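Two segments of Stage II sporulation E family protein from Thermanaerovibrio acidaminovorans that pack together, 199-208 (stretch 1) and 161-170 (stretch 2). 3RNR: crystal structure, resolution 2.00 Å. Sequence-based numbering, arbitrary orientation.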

# COMPACT_ATOMS: atom_id res chain seq x y z
N PRO B 199 15.00 -8.77 14.68
CA PRO B 199 14.60 -10.18 14.58
C PRO B 199 14.27 -10.58 13.14
O PRO B 199 13.20 -11.12 12.89
CB PRO B 199 13.34 -10.23 15.44
CG PRO B 199 12.73 -8.88 15.28
CD PRO B 199 13.90 -7.90 15.14
N TYR B 200 15.21 -10.37 12.21
CA TYR B 200 14.97 -10.68 10.80
C TYR B 200 16.23 -10.49 9.98
O TYR B 200 17.18 -9.85 10.43
CB TYR B 200 13.84 -9.82 10.23
CG TYR B 200 13.94 -8.33 10.52
CD1 TYR B 200 14.84 -7.52 9.82
CD2 TYR B 200 13.13 -7.74 11.48
CE1 TYR B 200 14.93 -6.16 10.09
CE2 TYR B 200 13.21 -6.38 11.75
CZ TYR B 200 14.10 -5.60 11.06
OH TYR B 200 14.17 -4.26 11.34
N GLN B 201 16.24 -11.06 8.78
CA GLN B 201 17.45 -11.08 7.96
C GLN B 201 17.68 -9.70 7.38
O GLN B 201 16.75 -8.91 7.26
CB GLN B 201 17.32 -12.11 6.83
CG GLN B 201 16.84 -13.50 7.28
CD GLN B 201 17.75 -14.12 8.33
OE1 GLN B 201 18.93 -14.35 8.08
NE2 GLN B 201 17.19 -14.40 9.50
N ASP B 202 18.93 -9.42 7.01
CA ASP B 202 19.30 -8.16 6.36
C ASP B 202 18.50 -7.88 5.09
O ASP B 202 18.29 -6.72 4.72
CB ASP B 202 20.79 -8.17 6.01
CG ASP B 202 21.68 -7.91 7.21
OD1 ASP B 202 21.15 -7.48 8.25
OD2 ASP B 202 22.91 -8.13 7.10
N ASN B 203 18.06 -8.93 4.40
CA ASN B 203 17.30 -8.76 3.17
C ASN B 203 15.77 -8.76 3.35
O ASN B 203 15.01 -8.86 2.37
CB ASN B 203 17.76 -9.72 2.07
CG ASN B 203 17.52 -11.17 2.42
OD1 ASN B 203 17.06 -11.49 3.52
ND2 ASN B 203 17.82 -12.07 1.48
N ALA B 204 15.32 -8.75 4.61
CA ALA B 204 13.89 -8.85 4.91
C ALA B 204 13.05 -7.78 4.24
O ALA B 204 13.49 -6.65 4.06
CB ALA B 204 13.66 -8.81 6.43
N THR B 205 11.81 -8.13 3.89
CA THR B 205 10.84 -7.15 3.43
C THR B 205 10.03 -6.73 4.65
O THR B 205 9.59 -7.58 5.43
CB THR B 205 9.92 -7.74 2.32
OG1 THR B 205 10.71 -8.01 1.16
CG2 THR B 205 8.84 -6.76 1.94
N LEU B 206 9.84 -5.41 4.81
CA LEU B 206 9.28 -4.86 6.04
C LEU B 206 8.17 -3.88 5.74
O LEU B 206 8.25 -3.13 4.76
CB LEU B 206 10.36 -4.11 6.84
CG LEU B 206 11.61 -4.84 7.32
CD1 LEU B 206 12.52 -3.87 8.07
CD2 LEU B 206 11.24 -6.04 8.20
N ALA B 207 7.14 -3.88 6.58
CA ALA B 207 6.12 -2.86 6.53
C ALA B 207 5.68 -2.59 7.96
O ALA B 207 5.64 -3.51 8.79
CB ALA B 207 4.93 -3.29 5.68
N LEU B 208 5.35 -1.34 8.25
CA LEU B 208 5.02 -1.01 9.62
C LEU B 208 4.01 0.10 9.75
O LEU B 208 3.87 0.94 8.87
CB LEU B 208 6.29 -0.67 10.41
CG LEU B 208 7.07 0.52 9.89
CD1 LEU B 208 6.75 1.74 10.73
CD2 LEU B 208 8.56 0.20 9.95
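Stretch 2 (161-170) LVVSDGVYRS

Neighbouring strands of a sheet are joined by their backbones, but the fit between them is completed by side chains that fill the spaces left by one another, and the pairing of 161-170 with 199-208 illustrates both halves of this principle. Residues 161-164 of stretch 2 are extended and lie beside strand 205-208, running the opposite way: the N-to-C directions differ by 165°, and the axes approach to 4.8 Å. The register places Leu161 against Leu208, Val162 against Ala207, Val163 against Leu206 and Ser164 against Thr205.

Two hydrogen-bonded pairs hold this register. Val162 N donates to Ala207 O at 2.9 Å, and Ala207 N returns a bond to Val162 O at 3.1 Å; Ser164 N reaches Thr205 O at 2.9 Å, and Thr205 N reaches Ser164 O at 2.8 Å. At the intervening pair, Leu206 CA approaches Val162 O and Val163 CA approaches Thr205 O, at 3.5 and 3.4 Å, so that CA-H...O contacts supplement the ladder.

The interlocking of side chains is clearest on the face that carries Leu161, Val163, Leu206 and Leu208. Leu161, with chi1 t and chi2 p, sends its end nearer to stretch 1 than its CA-to-CB bond would suggest. Its CD1 packs 3.8 Å from Leu208 CB and 4.2 Å from Leu206 CB, while its CD2 meets Tyr200 CE2 at 3.8 Å. Val163 is the next bump: its CG1 fills a hollow lined by Tyr200 CB at 3.6 Å, Leu206 CD2 at 3.8 Å and Ala204 CB at 3.9 Å. The small side chain of Ala204 also lies 3.7 Å from Asp165, CB to CB. On the other face, the modest bulk of Ala207 is matched by a branched neighbour, its CB resting 3.9 Å from Val162 CG2.

Beyond the strand, stretch 2 leaves the extended form and polar groups take over. Asp165, directed toward stretch 1, accepts a hydrogen bond at OD2 from Gln201 N at 2.9 Å, just where a type I turn, Gln201 to Ala204, begins. At the end of its own type I turn, from Gly166 to Arg169, stretch 2 brings a long arginine side chain back to stretch 1. Arg169 NH1 donates to Thr205 OG1 at 2.8 Å and to Asn203 O at 3.0 Å, both acceptors lying near the guanidinium plane, at its edge. A water joins Asp165 and Asn203, donating to Asp165 O at 2.9 Å and to Asn203 OD1 at 2.6 Å. Together the two stretches bury 610 Å².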

# COMPACT_ATOMS: atom_id res chain seq x y z
N LEU B 161 4.96 -4.16 13.30
CA LEU B 161 5.86 -4.43 12.19
C LEU B 161 5.57 -5.82 11.65
O LEU B 161 5.48 -6.78 12.42
CB LEU B 161 7.32 -4.33 12.65
CG LEU B 161 8.39 -4.77 11.65
CD1 LEU B 161 8.68 -3.64 10.71
CD2 LEU B 161 9.66 -5.18 12.37
N VAL B 162 5.40 -5.93 10.33
CA VAL B 162 5.28 -7.22 9.68
C VAL B 162 6.52 -7.48 8.80
O VAL B 162 7.06 -6.56 8.18
CB VAL B 162 3.96 -7.37 8.89
CG1 VAL B 162 2.74 -7.35 9.86
CG2 VAL B 162 3.81 -6.28 7.84
N VAL B 163 6.94 -8.74 8.74
CA VAL B 163 8.23 -9.11 8.17
C VAL B 163 8.11 -10.34 7.29
O VAL B 163 7.50 -11.33 7.72
CB VAL B 163 9.20 -9.54 9.28
CG1 VAL B 163 10.60 -9.74 8.72
CG2 VAL B 163 9.21 -8.53 10.39
N SER B 164 8.64 -10.29 6.07
CA SER B 164 8.84 -11.48 5.24
C SER B 164 10.31 -11.61 4.89
O SER B 164 10.88 -10.74 4.23
CB SER B 164 8.03 -11.35 3.95
OG SER B 164 8.32 -12.40 3.05
N ASP B 165 10.96 -12.57 5.52
CA ASP B 165 12.33 -12.99 5.24
C ASP B 165 12.70 -14.35 4.65
O ASP B 165 13.84 -14.76 4.82
CB ASP B 165 13.32 -12.48 6.28
CG ASP B 165 13.13 -13.12 7.60
OD1 ASP B 165 12.28 -14.03 7.68
OD2 ASP B 165 13.85 -12.72 8.54
N GLY B 166 11.72 -15.16 4.22
CA GLY B 166 12.00 -16.55 3.88
C GLY B 166 13.09 -16.74 2.84
O GLY B 166 13.28 -15.91 1.97
N VAL B 167 13.83 -17.85 2.94
CA VAL B 167 14.92 -18.10 2.01
C VAL B 167 14.41 -18.35 0.59
O VAL B 167 15.12 -18.13 -0.39
CB VAL B 167 15.78 -19.30 2.48
CG1 VAL B 167 14.94 -20.58 2.49
CG2 VAL B 167 17.00 -19.47 1.60
N TYR B 168 13.15 -18.79 0.50
CA TYR B 168 12.52 -19.19 -0.75
C TYR B 168 12.15 -18.01 -1.67
O TYR B 168 11.68 -18.21 -2.78
CB TYR B 168 11.25 -20.01 -0.46
CG TYR B 168 10.25 -19.30 0.44
CD1 TYR B 168 9.42 -18.30 -0.07
CD2 TYR B 168 10.14 -19.62 1.79
CE1 TYR B 168 8.51 -17.63 0.75
CE2 TYR B 168 9.23 -18.95 2.62
CZ TYR B 168 8.42 -17.97 2.09
OH TYR B 168 7.53 -17.31 2.90
N ARG B 169 12.35 -16.79 -1.18
CA ARG B 169 11.85 -15.60 -1.88
C ARG B 169 12.48 -15.32 -3.24
O ARG B 169 13.68 -15.53 -3.45
CB ARG B 169 11.98 -14.37 -0.97
CG ARG B 169 11.08 -14.44 0.25
CD ARG B 169 11.65 -13.64 1.42
NE ARG B 169 11.64 -12.21 1.20
CZ ARG B 169 12.69 -11.42 1.43
NH1 ARG B 169 12.59 -10.11 1.20
NH2 ARG B 169 13.82 -11.93 1.88
N SER B 170 11.65 -14.87 -4.18
CA SER B 170 12.13 -14.39 -5.48
C SER B 170 12.94 -13.11 -5.25
O SER B 170 12.64 -12.33 -4.35
CB SER B 170 10.95 -14.12 -6.43
OG SER B 170 10.05 -13.14 -5.89
O HOH W 1 16.47 -14.02 3.91